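Side-chain contacts in esterase (Rhizomucor miehei, PDB 4WY5), which probably hydrolyses carboxylic ester bonds, as a carboxylesterase of the alpha/beta hydrolase fold: residues P73-E76 and D77-L80; P128-I131 and E132-Y135; E241-T244 and K245-E249; E300-Q303 and Y304-T307; A313-R316 and D317-K321. All blocks are in the same frame, centred on the assembly; numbering follows the deposited sequence.

Overall arrangement
The five contacts are local ones, spread round the central sheet of an alpha/beta hydrolase fold. Interactions 4 and 5 share helix 302-319, with centres 20 Å apart, and both touch the second subunit. Interaction 4 starts that helix and interaction 5 lies in its last turns. Interaction 1 is a turn before strand 80-86; its nearest atoms are about 7 Å from interaction 5. Interaction 2 opens helix 129-143, on the opposite side of the chain's centre from interaction 4. Interaction 3 caps a short surface helix, about 12 Å from interaction 2 at the nearest atoms. Interaction 2 comes near the probable nucleophile elbow through Ile134, without touching it.

Interaction 1 of 5, residues P73-E76 and D77-L80; sequences PGTE and DQIL
Thr75 and Gln78 close a beta turn, with Glu76 and Asp77 at its corners. Gln78 N donates to Thr75 O at 3.0 Å. The bond is bent, with an N-H...O angle of 139°, and the donor sits above the carbonyl plane instead of on a lone pair. The two side chains also touch, crossing at about a right angle. Gln78 runs on extended past CG, and its OE1 lies 3.6 Å from Thr75 CG2. The amide oxygen thus rests against the methyl branch and not the hydroxyl. With chi1 at 69°, Thr75 OG1 stands between its own N and carbonyl carbon. There it is hydrogen-bonded to Pro72 O. Leu80 CD2 packs 3.9 Å from this same Thr75 OG1, and Thr75 also packs on Asn111. Asp77 N donates to a water at 2.9 Å. That water donates weakly to Gly74 O at 3.3 Å, so it links the residue just before the turn to the corner residue Asp77. Glu76 is bent at chi2 (93°), which curls its carboxylate back beside Gly74. Glu76 OE1 and Asp77 OD1 are 6.0 Å apart, so these like charges are not in contact. Asn149 ND2 binds Glu76 O, and Arg71 NH1 binds Gln78 O, tying the turn to its surroundings. This is a type I beta turn, in the loop that joins strands 63-71 and 80-86 of the hydrolase sheet.

Interaction 2 of 5, residues P128-I131 and E132-Y135; sequences PTAI and EEIY
Glu132 and Glu133 reach back one helical turn to Pro128 and Thr129 by placing CG beside their own backbone N, with chi1 at -74° and -76°, and then running on extended. Glu132 lies side by side with the Pro128 ring and points the same way; its OE2 is 3.9 Å from Pro128 CG. Glu132 CG also passes 3.7 Å from Pro128 O. Glu133 meets Thr129 at a slant, with OE2 3.9 Å from Thr129 CG2. The methyl faces this carboxylate because Thr129 holds CG2 on the far side from its N, while OG1 bonds to Lys126 O. Glu133 OE2 itself is hydrogen-bonded to Ser120 OG. These residues open helix 129-143, and Pro128 is its N-cap residue, preceded by a cis peptide bond. Glu132 N donates to Pro128 O at 3.3 Å, and Glu133 N donates to Thr129 O at 2.9 Å. Two carboxylates this close to a helix start would probably be favoured by the helix dipole. One residue further on, Ile134 N donates to Ala130 O at 2.9 Å, and Ile134 CG1 lies 3.1 Å from that same oxygen. Ile131 and Ile134 both pack on Leu166 of helix 162-176. Tyr135 leads away from the first turn and meets the ring of Tyr173 edge-to-face.

Interaction 3 of 5, residues E241-T244 and K245-E249; sequences ELAT and KADLE
Thr244 OG1 accepts from Asp247 N at 2.7 Å. In return, Asp247 OD2 accepts from Thr244 N at 3.1 Å. That second bond is nearly straight at 174°, and it reaches OD2 on the anti side, 26° out of the carboxylate plane. The two exchanged bonds make a capping box at the start of helix 245-248, with Thr244 as the N-cap. The torsions fit this exchange. Thr244 chi1 is 67°, which swings OG1 in over the first turn and puts CG2 beside the backbone N. Asp247 keeps CG beside its own N, and the carboxylate points back at Thr244. CG2 of Thr244 also rests 3.6 Å from Asp247 OD2. Beside the box, Ala243 and Leu248 make an apolar contact. Ala243 CB lies 3.8 Å from Leu248 CD2, and Leu248 CG passes 3.4 Å from Thr244 O. Leu248 N donates only weakly to Thr244 O, at 3.2 Å. Leu248 is buried and also packs on Tyr271 and Gln274 of helix 265-277, while Lys175 NZ binds the carbonyls of Asp247 and Glu249. The helix is very short. The two exchanged bonds satisfy the amides of Asp247 and Thr244 and tie the N-cap to the first turn, and the carboxylate's charge may also suit the nearby amides.

Interaction 4 of 5, residues E300-Q303 and Y304-T307; sequences ETPQ and YRFT
Arg305 lays its guanidinium over Pro302, with NH2 3.8 Å from Pro302 CA. At the edge of the same group, near its plane, stands Glu300 OE1. Arg305 NH1 donates weakly to Glu300 OE1 at 3.3 Å, within a salt bridge. The carboxylate and guanidinium planes are 68° apart, so the two groups do not pair flat. Arg305 starts with CG opposite its backbone N and bends at chi3 (56°), which folds the guanidinium back over the proline. Asp281 of the second subunit makes a long, weak ion pair with Arg305 NH2, and Pro302 packs on Val282 of that subunit. The contact is the N-terminal turn of helix 302-319, with Thr301 as the N-cap and Pro302 as the first helical residue. Thr301 OG1 accepts from Tyr304 N at 3.1 Å, and it is also hydrogen-bonded to Tyr12 OH. Arg305 N donates to Thr301 O at 3.2 Å. The Tyr304 ring leads off from this turn, its OH hydrogen-bonded to Asp105. Tyr304 CB stays 3.7 Å from Thr301 OG1, and the two side chains cross at about a right angle. Further along, Gln303 O is gripped twice by one residue. Thr307 N donates to Gln303 O at 3.1 Å. Thr307 OG1 donates to Gln303 O as well, at 2.7 Å. The Thr307 chi1 of -55° sets OG1 beside its own N, so both donors face Gln303 O.

Interaction 5 of 5, residues A313-R316 and D317-K321; sequences AHLR and DIYAK
His314 and Ile318 lie side by side, one turn apart, in the C-terminal part of helix 302-319. Their contact is a CH-pi one. Ile318 CG1 sits over one face of the His314 imidazole, 4.1 Å from the ring centroid, and is offset toward the rim nearest NE2 and CE1. His314 has chi1 at 165°, which swings the ring along the helix toward Ile318. Its NE2 is hydrogen-bonded to Thr185 OG1, which fixes the polar side of the ring. Ile318 keeps CG1 beside its own N (chi1 -68°), and the same atom passes 3.3 Å from His314 O. His314 O also accepts from Ile318 N at 3.1 Å. Leu315 and Tyr319 form a second pair, facing the sheet; both pack on Ala156 of strand 155-160. Asp317 points CG to the far side from its N, toward the second subunit. There OD1 makes a weak hydrogen bond with Asn309 of that subunit. Tyr319 has CG beside its own N (chi1 -73°), which brings the ring alongside Leu315. Leu315 O accepts from Tyr319 N at 2.9 Å and lies 3.2 Å from Tyr319 CD2, while CE2 of that ring rests 4.0 Å from Leu315 CB.

Interaction 1 of 5, residues P73-E76 and D77-L80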
loop_
_atom_site.group_PDB
_atom_site.type_symbol
_atom_site.label_atom_id
_atom_site.label_comp_id
_atom_site.label_asym_id
_atom_site.label_seq_id
_atom_site.Cartn_x
_atom_site.Cartn_y
_atom_site.Cartn_z
ATOM N N PRO A 73 -22.809 -7.402 -13.732
ATOM C CA PRO A 73 -23.638 -7.871 -14.866
ATOM C C PRO A 73 -23.089 -9.125 -15.532
ATOM O O PRO A 73 -21.875 -9.222 -15.749
ATOM C CB PRO A 73 -23.616 -6.701 -15.872
ATOM C CG PRO A 73 -22.653 -5.683 -15.335
ATOM C CD PRO A 73 -22.274 -6.038 -13.922
ATOM N N GLY A 74 -23.976 -10.069 -15.844
ATOM C CA GLY A 74 -23.590 -11.294 -16.527
ATOM C C GLY A 74 -23.039 -12.370 -15.599
ATOM O O GLY A 74 -22.442 -13.344 -16.067
ATOM N N THR A 75 -23.237 -12.200 -14.290
ATOM C CA THR A 75 -22.731 -13.152 -13.298
ATOM C C THR A 75 -23.835 -13.763 -12.438
ATOM O O THR A 75 -23.545 -14.469 -11.450
ATOM C CB THR A 75 -21.707 -12.494 -12.329
ATOM O OG1 THR A 75 -22.384 -11.550 -11.475
ATOM C CG2 THR A 75 -20.583 -11.799 -13.110
ATOM N N GLU A 76 -25.088 -13.485 -12.799
ATOM C CA GLU A 76 -26.237 -13.918 -11.998
ATOM C C GLU A 76 -26.258 -15.435 -11.785
ATOM O O GLU A 76 -26.603 -15.894 -10.693
ATOM C CB GLU A 76 -27.557 -13.479 -12.657
ATOM C CG GLU A 76 -27.750 -11.964 -12.843
ATOM C CD GLU A 76 -27.289 -11.470 -14.217
ATOM O OE1 GLU A 76 -26.227 -11.936 -14.703
ATOM O OE2 GLU A 76 -28.005 -10.637 -14.825
ATOM N N ASP A 77 -25.841 -16.195 -12.809
ATOM C CA ASP A 77 -25.830 -17.671 -12.774
ATOM C C ASP A 77 -24.512 -18.262 -12.254
ATOM O O ASP A 77 -24.402 -19.469 -12.047
ATOM C CB ASP A 77 -26.097 -18.252 -14.169
ATOM C CG ASP A 77 -27.544 -18.089 -14.624
ATOM O OD1 ASP A 77 -28.370 -17.485 -13.892
ATOM O OD2 ASP A 77 -27.849 -18.580 -15.737
ATOM N N GLN A 78 -23.501 -17.415 -12.090
ATOM C CA GLN A 78 -22.214 -17.835 -11.542
ATOM C C GLN A 78 -22.139 -17.672 -10.016
ATOM O O GLN A 78 -22.667 -16.708 -9.452
ATOM C CB GLN A 78 -21.074 -17.052 -12.219
ATOM C CG GLN A 78 -21.026 -17.233 -13.743
ATOM C CD GLN A 78 -20.027 -16.299 -14.438
ATOM O OE1 GLN A 78 -19.778 -15.177 -13.983
ATOM N NE2 GLN A 78 -19.465 -16.757 -15.559
ATOM N N ILE A 79 -21.466 -18.614 -9.360
ATOM C CA ILE A 79 -21.283 -18.588 -7.910
ATOM C C ILE A 79 -20.063 -17.745 -7.526
ATOM O O ILE A 79 -18.946 -18.004 -7.975
ATOM C CB ILE A 79 -21.119 -20.009 -7.347
ATOM C CG1 ILE A 79 -22.358 -20.846 -7.678
ATOM C CG2 ILE A 79 -20.895 -19.969 -5.842
ATOM C CD1 ILE A 79 -22.282 -22.260 -7.144
ATOM N N LEU A 80 -20.286 -16.724 -6.707
ATOM C CA LEU A 80 -19.245 -15.744 -6.383
ATOM C C LEU A 80 -18.843 -15.749 -4.915
ATOM O O LEU A 80 -19.612 -16.174 -4.051
ATOM C CB LEU A 80 -19.728 -14.339 -6.749
ATOM C CG LEU A 80 -19.352 -13.755 -8.113
ATOM C CD1 LEU A 80 -19.530 -14.783 -9.211
ATOM C CD2 LEU A 80 -20.219 -12.522 -8.389
HETATM O O HOH W 1 -24.740 -15.630 -15.411
#

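Interaction 2 of 5, residues P128-I131 and E132-Y135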
loop_
_atom_site.group_PDB
_atom_site.type_symbol
_atom_site.label_atom_id
_atom_site.label_comp_id
_atom_site.label_asym_id
_atom_site.label_seq_id
_atom_site.Cartn_x
_atom_site.Cartn_y
_atom_site.Cartn_z
ATOM N N PRO A 128 -24.350 -1.337 21.871
ATOM C CA PRO A 128 -23.735 -2.016 20.722
ATOM C C PRO A 128 -24.715 -2.551 19.676
ATOM O O PRO A 128 -24.456 -3.624 19.122
ATOM C CB PRO A 128 -23.028 -3.197 21.387
ATOM C CG PRO A 128 -24.036 -3.612 22.451
ATOM C CD PRO A 128 -24.766 -2.320 22.888
ATOM N N THR A 129 -25.792 -1.824 19.397
ATOM C CA THR A 129 -26.848 -2.332 18.526
ATOM C C THR A 129 -26.338 -2.729 17.129
ATOM O O THR A 129 -26.604 -3.843 16.663
ATOM C CB THR A 129 -27.979 -1.285 18.369
ATOM O OG1 THR A 129 -28.476 -0.908 19.660
ATOM C CG2 THR A 129 -29.125 -1.829 17.520
ATOM N N ALA A 130 -25.574 -1.845 16.486
ATOM C CA ALA A 130 -25.090 -2.104 15.121
ATOM C C ALA A 130 -24.178 -3.325 15.039
ATOM O O ALA A 130 -24.279 -4.098 14.087
ATOM C CB ALA A 130 -24.378 -0.880 14.560
ATOM N N ILE A 131 -23.302 -3.513 16.022
ATOM C CA ILE A 131 -22.430 -4.695 16.032
ATOM C C ILE A 131 -23.273 -5.969 16.019
ATOM O O ILE A 131 -22.977 -6.930 15.294
ATOM C CB ILE A 131 -21.511 -4.723 17.268
ATOM C CG1 ILE A 131 -20.505 -3.570 17.234
ATOM C CG2 ILE A 131 -20.757 -6.038 17.359
ATOM C CD1 ILE A 131 -19.623 -3.491 18.486
ATOM N N GLU A 132 -24.359 -5.942 16.788
ATOM C CA GLU A 132 -25.263 -7.079 16.888
ATOM C C GLU A 132 -26.064 -7.288 15.600
ATOM O O GLU A 132 -26.358 -8.427 15.231
ATOM C CB GLU A 132 -26.200 -6.899 18.090
ATOM C CG GLU A 132 -25.512 -7.134 19.451
ATOM C CD GLU A 132 -26.398 -6.799 20.661
ATOM O OE1 GLU A 132 -27.580 -6.407 20.473
ATOM O OE2 GLU A 132 -25.908 -6.947 21.808
ATOM N N GLU A 133 -26.405 -6.200 14.914
ATOM C CA GLU A 133 -27.073 -6.320 13.625
ATOM C C GLU A 133 -26.132 -6.932 12.587
ATOM O O GLU A 133 -26.530 -7.778 11.773
ATOM C CB GLU A 133 -27.585 -4.952 13.143
ATOM C CG GLU A 133 -28.849 -4.481 13.861
ATOM C CD GLU A 133 -29.163 -3.006 13.657
ATOM O OE1 GLU A 133 -28.253 -2.244 13.267
ATOM O OE2 GLU A 133 -30.319 -2.598 13.933
ATOM N N ILE A 134 -24.866 -6.538 12.636
ATOM C CA ILE A 134 -23.955 -6.964 11.593
ATOM C C ILE A 134 -23.617 -8.442 11.799
ATOM O O ILE A 134 -23.488 -9.213 10.823
ATOM C CB ILE A 134 -22.701 -6.071 11.561
ATOM C CG1 ILE A 134 -23.128 -4.637 11.207
ATOM C CG2 ILE A 134 -21.688 -6.603 10.566
ATOM C CD1 ILE A 134 -22.074 -3.606 11.402
ATOM N N TYR A 135 -23.553 -8.858 13.063
ATOM C CA TYR A 135 -23.377 -10.279 13.356
ATOM C C TYR A 135 -24.584 -11.077 12.836
ATOM O O TYR A 135 -24.422 -12.138 12.219
ATOM C CB TYR A 135 -23.175 -10.510 14.865
ATOM C CG TYR A 135 -23.147 -11.981 15.267
ATOM C CD1 TYR A 135 -22.048 -12.790 14.975
ATOM C CD2 TYR A 135 -24.234 -12.563 15.932
ATOM C CE1 TYR A 135 -22.028 -14.137 15.342
ATOM C CE2 TYR A 135 -24.222 -13.902 16.305
ATOM C CZ TYR A 135 -23.121 -14.680 16.005
ATOM O OH TYR A 135 -23.111 -16.003 16.374
#

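Interaction 3 of 5, residues E241-T244 and K245-E249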
loop_
_atom_site.group_PDB
_atom_site.type_symbol
_atom_site.label_atom_id
_atom_site.label_comp_id
_atom_site.label_asym_id
_atom_site.label_seq_id
_atom_site.Cartn_x
_atom_site.Cartn_y
_atom_site.Cartn_z
ATOM N N GLU A 241 -8.856 0.080 21.359
ATOM C CA GLU A 241 -7.549 0.261 21.987
ATOM C C GLU A 241 -7.385 -0.548 23.288
ATOM O O GLU A 241 -6.263 -0.895 23.673
ATOM C CB GLU A 241 -7.339 1.746 22.248
ATOM C CG GLU A 241 -6.040 2.149 22.856
ATOM C CD GLU A 241 -6.148 3.537 23.426
ATOM O OE1 GLU A 241 -7.268 3.890 23.873
ATOM O OE2 GLU A 241 -5.142 4.277 23.400
ATOM N N LEU A 242 -8.504 -0.886 23.931
ATOM C CA LEU A 242 -8.480 -1.622 25.201
ATOM C C LEU A 242 -8.247 -3.126 25.057
ATOM O O LEU A 242 -8.045 -3.825 26.055
ATOM C CB LEU A 242 -9.792 -1.400 25.970
ATOM C CG LEU A 242 -10.066 0.033 26.449
ATOM C CD1 LEU A 242 -11.404 0.147 27.210
ATOM C CD2 LEU A 242 -8.896 0.530 27.291
ATOM N N ALA A 243 -8.271 -3.624 23.824
ATOM C CA ALA A 243 -8.191 -5.063 23.593
ATOM C C ALA A 243 -6.900 -5.667 24.145
ATOM O O ALA A 243 -5.818 -5.099 23.996
ATOM C CB ALA A 243 -8.326 -5.364 22.108
ATOM N N THR A 244 -7.030 -6.821 24.792
ATOM C CA THR A 244 -5.879 -7.564 25.299
ATOM C C THR A 244 -5.259 -8.421 24.210
ATOM O O THR A 244 -5.850 -8.615 23.145
ATOM C CB THR A 244 -6.251 -8.522 26.439
ATOM O OG1 THR A 244 -7.082 -9.569 25.915
ATOM C CG2 THR A 244 -6.953 -7.795 27.577
ATOM N N LYS A 245 -4.061 -8.929 24.486
ATOM C CA LYS A 245 -3.412 -9.895 23.615
ATOM C C LYS A 245 -4.300 -11.144 23.445
ATOM O O LYS A 245 -4.370 -11.733 22.349
ATOM C CB LYS A 245 -2.037 -10.252 24.185
ATOM C CG LYS A 245 -1.102 -10.981 23.248
ATOM C CD LYS A 245 0.330 -10.958 23.799
ATOM C CE LYS A 245 1.126 -12.172 23.355
ATOM N NZ LYS A 245 0.393 -13.418 23.706
ATOM N N ALA A 246 -4.994 -11.523 24.522
ATOM C CA ALA A 246 -5.923 -12.662 24.505
ATOM C C ALA A 246 -7.175 -12.390 23.670
ATOM O O ALA A 246 -7.650 -13.264 22.936
ATOM C CB ALA A 246 -6.328 -13.033 25.938
ATOM N N ASP A 247 -7.696 -11.171 23.784
ATOM C CA ASP A 247 -8.838 -10.752 22.983
ATOM C C ASP A 247 -8.560 -10.882 21.480
ATOM O O ASP A 247 -9.462 -11.222 20.715
ATOM C CB ASP A 247 -9.236 -9.303 23.312
ATOM C CG ASP A 247 -9.931 -9.168 24.673
ATOM O OD1 ASP A 247 -10.662 -10.113 25.062
ATOM O OD2 ASP A 247 -9.763 -8.112 25.338
ATOM N N LEU A 248 -7.320 -10.626 21.069
ATOM C CA LEU A 248 -6.978 -10.496 19.653
ATOM C C LEU A 248 -6.433 -11.772 19.003
ATOM O O LEU A 248 -6.428 -11.892 17.772
ATOM C CB LEU A 248 -5.947 -9.377 19.490
ATOM C CG LEU A 248 -6.434 -7.987 19.898
ATOM C CD1 LEU A 248 -5.360 -6.949 19.652
ATOM C CD2 LEU A 248 -7.709 -7.624 19.138
ATOM N N GLU A 249 -6.012 -12.728 19.827
ATOM C CA GLU A 249 -5.458 -13.998 19.341
ATOM C C GLU A 249 -6.468 -14.776 18.482
ATOM O O GLU A 249 -7.649 -14.843 18.811
ATOM C CB GLU A 249 -4.996 -14.852 20.534
ATOM C CG GLU A 249 -3.590 -15.448 20.406
ATOM C CD GLU A 249 -3.601 -16.832 19.760
ATOM O OE1 GLU A 249 -4.675 -17.483 19.747
ATOM O OE2 GLU A 249 -2.535 -17.270 19.262
#

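Interaction 4 of 5, residues E300-Q303 and Y304-T307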
loop_
_atom_site.group_PDB
_atom_site.type_symbol
_atom_site.label_atom_id
_atom_site.label_comp_id
_atom_site.label_asym_id
_atom_site.label_seq_id
_atom_site.Cartn_x
_atom_site.Cartn_y
_atom_site.Cartn_z
ATOM N N GLU A 300 -11.374 11.832 -8.520
ATOM C CA GLU A 300 -10.308 10.830 -8.430
ATOM C C GLU A 300 -8.900 11.422 -8.183
ATOM O O GLU A 300 -8.533 12.450 -8.757
ATOM C CB GLU A 300 -10.305 9.982 -9.704
ATOM C CG GLU A 300 -9.307 8.846 -9.699
ATOM C CD GLU A 300 -9.512 7.882 -10.850
ATOM O OE1 GLU A 300 -8.745 7.954 -11.836
ATOM O OE2 GLU A 300 -10.446 7.054 -10.769
ATOM N N THR A 301 -8.146 10.783 -7.288
ATOM C CA THR A 301 -6.763 11.159 -6.975
ATOM C C THR A 301 -5.888 9.927 -7.077
ATOM O O THR A 301 -6.400 8.815 -6.991
ATOM C CB THR A 301 -6.621 11.706 -5.559
ATOM O OG1 THR A 301 -6.976 10.673 -4.619
ATOM C CG2 THR A 301 -7.489 12.950 -5.385
ATOM N N PRO A 302 -4.563 10.109 -7.204
ATOM C CA PRO A 302 -3.720 8.900 -7.266
ATOM C C PRO A 302 -3.857 7.986 -6.047
ATOM O O PRO A 302 -3.694 6.770 -6.213
ATOM C CB PRO A 302 -2.295 9.465 -7.347
ATOM C CG PRO A 302 -2.461 10.834 -7.951
ATOM C CD PRO A 302 -3.797 11.346 -7.472
ATOM N N GLN A 303 -4.180 8.531 -4.871
ATOM C CA GLN A 303 -4.334 7.678 -3.698
ATOM C C GLN A 303 -5.717 6.993 -3.663
ATOM O O GLN A 303 -5.833 5.902 -3.099
ATOM C CB GLN A 303 -4.049 8.437 -2.378
ATOM C CG GLN A 303 -4.378 9.905 -2.296
ATOM C CD GLN A 303 -3.334 10.808 -2.935
ATOM O OE1 GLN A 303 -3.453 11.161 -4.111
ATOM N NE2 GLN A 303 -2.325 11.216 -2.158
ATOM N N TYR A 304 -6.754 7.583 -4.267
ATOM C CA TYR A 304 -8.036 6.861 -4.363
ATOM C C TYR A 304 -7.856 5.615 -5.241
ATOM O O TYR A 304 -8.322 4.522 -4.893
ATOM C CB TYR A 304 -9.176 7.725 -4.952
ATOM C CG TYR A 304 -10.442 6.905 -5.207
ATOM C CD1 TYR A 304 -11.400 6.729 -4.203
ATOM C CD2 TYR A 304 -10.650 6.259 -6.436
ATOM C CE1 TYR A 304 -12.538 5.959 -4.411
ATOM C CE2 TYR A 304 -11.776 5.473 -6.657
ATOM C CZ TYR A 304 -12.716 5.330 -5.637
ATOM O OH TYR A 304 -13.841 4.569 -5.834
ATOM N N ARG A 305 -7.192 5.786 -6.382
ATOM C CA ARG A 305 -6.957 4.678 -7.318
ATOM C C ARG A 305 -6.059 3.567 -6.699
ATOM O O ARG A 305 -6.377 2.382 -6.772
ATOM C CB ARG A 305 -6.342 5.239 -8.614
ATOM C CG ARG A 305 -6.221 4.272 -9.784
ATOM C CD ARG A 305 -5.784 4.984 -11.093
ATOM N NE ARG A 305 -4.529 5.739 -10.966
ATOM C CZ ARG A 305 -4.435 7.075 -10.932
ATOM N NH1 ARG A 305 -5.525 7.835 -11.034
ATOM N NH2 ARG A 305 -3.243 7.660 -10.810
ATOM N N PHE A 306 -4.959 3.958 -6.064
ATOM C CA PHE A 306 -4.070 3.005 -5.385
ATOM C C PHE A 306 -4.856 2.180 -4.358
ATOM O O PHE A 306 -4.758 0.965 -4.315
ATOM C CB PHE A 306 -2.904 3.753 -4.700
ATOM C CG PHE A 306 -2.135 2.920 -3.689
ATOM C CD1 PHE A 306 -1.067 2.101 -4.083
ATOM C CD2 PHE A 306 -2.478 2.952 -2.344
ATOM C CE1 PHE A 306 -0.358 1.328 -3.147
ATOM C CE2 PHE A 306 -1.786 2.182 -1.401
ATOM C CZ PHE A 306 -0.721 1.365 -1.804
ATOM N N THR A 307 -5.685 2.842 -3.564
ATOM C CA THR A 307 -6.315 2.160 -2.440
ATOM C C THR A 307 -7.359 1.168 -2.933
ATOM O O THR A 307 -7.420 0.035 -2.438
ATOM C CB THR A 307 -6.944 3.165 -1.451
ATOM O OG1 THR A 307 -5.939 4.102 -1.029
ATOM C CG2 THR A 307 -7.505 2.438 -0.243
#

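Interaction 5 of 5, residues A313-R316 and D317-K321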
loop_
_atom_site.group_PDB
_atom_site.type_symbol
_atom_site.label_atom_id
_atom_site.label_comp_id
_atom_site.label_asym_id
_atom_site.label_seq_id
_atom_site.Cartn_x
_atom_site.Cartn_y
_atom_site.Cartn_z
ATOM N N ALA A 313 -6.670 -6.498 -4.928
ATOM C CA ALA A 313 -5.660 -7.546 -5.057
ATOM C C ALA A 313 -5.533 -8.398 -3.783
ATOM O O ALA A 313 -5.260 -9.597 -3.864
ATOM C CB ALA A 313 -4.309 -6.937 -5.427
ATOM N N HIS A 314 -5.754 -7.778 -2.620
ATOM C CA HIS A 314 -5.722 -8.482 -1.332
ATOM C C HIS A 314 -6.912 -9.427 -1.180
ATOM O O HIS A 314 -6.769 -10.558 -0.692
ATOM C CB HIS A 314 -5.716 -7.482 -0.158
ATOM C CG HIS A 314 -6.033 -8.109 1.163
ATOM N ND1 HIS A 314 -5.084 -8.741 1.940
ATOM C CD2 HIS A 314 -7.206 -8.216 1.839
ATOM C CE1 HIS A 314 -5.658 -9.206 3.042
ATOM N NE2 HIS A 314 -6.944 -8.899 3.006
ATOM N N LEU A 315 -8.087 -8.955 -1.588
ATOM C CA LEU A 315 -9.278 -9.790 -1.546
ATOM C C LEU A 315 -9.147 -11.008 -2.467
ATOM O O LEU A 315 -9.494 -12.122 -2.086
ATOM C CB LEU A 315 -10.521 -8.967 -1.911
ATOM C CG LEU A 315 -10.963 -7.955 -0.839
ATOM C CD1 LEU A 315 -12.055 -7.029 -1.349
ATOM C CD2 LEU A 315 -11.467 -8.702 0.371
ATOM N N ARG A 316 -8.604 -10.813 -3.662
ATOM C CA ARG A 316 -8.485 -11.918 -4.609
ATOM C C ARG A 316 -7.401 -12.919 -4.180
ATOM O O ARG A 316 -7.514 -14.115 -4.446
ATOM C CB ARG A 316 -8.243 -11.359 -6.019
ATOM C CG ARG A 316 -9.497 -10.598 -6.551
ATOM C CD ARG A 316 -9.340 -9.987 -7.961
ATOM N NE ARG A 316 -8.987 -10.988 -8.968
ATOM C CZ ARG A 316 -9.853 -11.813 -9.561
ATOM N NH1 ARG A 316 -11.141 -11.782 -9.245
ATOM N NH2 ARG A 316 -9.424 -12.690 -10.458
ATOM N N ASP A 317 -6.402 -12.444 -3.449
ATOM C CA ASP A 317 -5.381 -13.322 -2.855
ATOM C C ASP A 317 -5.976 -14.231 -1.768
ATOM O O ASP A 317 -5.668 -15.425 -1.702
ATOM C CB ASP A 317 -4.231 -12.476 -2.283
ATOM C CG ASP A 317 -3.085 -13.323 -1.723
ATOM O OD1 ASP A 317 -2.105 -13.601 -2.455
ATOM O OD2 ASP A 317 -3.159 -13.695 -0.530
ATOM N N ILE A 318 -6.804 -13.648 -0.903
ATOM C CA ILE A 318 -7.468 -14.379 0.184
ATOM C C ILE A 318 -8.505 -15.395 -0.330
ATOM O O ILE A 318 -8.550 -16.550 0.113
ATOM C CB ILE A 318 -8.170 -13.402 1.153
ATOM C CG1 ILE A 318 -7.134 -12.580 1.918
ATOM C CG2 ILE A 318 -9.027 -14.164 2.156
ATOM C CD1 ILE A 318 -6.247 -13.407 2.852
ATOM N N TYR A 319 -9.350 -14.939 -1.249
ATOM C CA TYR A 319 -10.425 -15.758 -1.798
ATOM C C TYR A 319 -9.890 -17.004 -2.541
ATOM O O TYR A 319 -10.515 -18.066 -2.532
ATOM C CB TYR A 319 -11.296 -14.923 -2.750
ATOM C CG TYR A 319 -12.227 -13.890 -2.117
ATOM C CD1 TYR A 319 -12.832 -14.108 -0.877
ATOM C CD2 TYR A 319 -12.543 -12.713 -2.805
ATOM C CE1 TYR A 319 -13.716 -13.150 -0.316
ATOM C CE2 TYR A 319 -13.411 -11.769 -2.271
ATOM C CZ TYR A 319 -13.994 -11.988 -1.031
ATOM O OH TYR A 319 -14.855 -11.040 -0.527
ATOM N N ALA A 320 -8.732 -16.873 -3.185
ATOM C CA ALA A 320 -8.190 -17.963 -3.997
ATOM C C ALA A 320 -7.831 -19.200 -3.147
ATOM O O ALA A 320 -7.758 -20.313 -3.682
ATOM C CB ALA A 320 -6.982 -17.488 -4.787
ATOM N N LYS A 321 -7.613 -19.010 -1.838
ATOM C CA LYS A 321 -7.327 -20.130 -0.921
ATOM C C LYS A 321 -8.560 -20.987 -0.609
ATOM O O LYS A 321 -8.436 -22.015 0.059
ATOM C CB LYS A 321 -6.795 -19.631 0.432
ATOM C CG LYS A 321 -5.711 -18.571 0.440
ATOM C CD LYS A 321 -5.649 -17.967 1.855
ATOM C CE LYS A 321 -4.280 -17.390 2.185
ATOM N NZ LYS A 321 -3.203 -18.428 2.143
#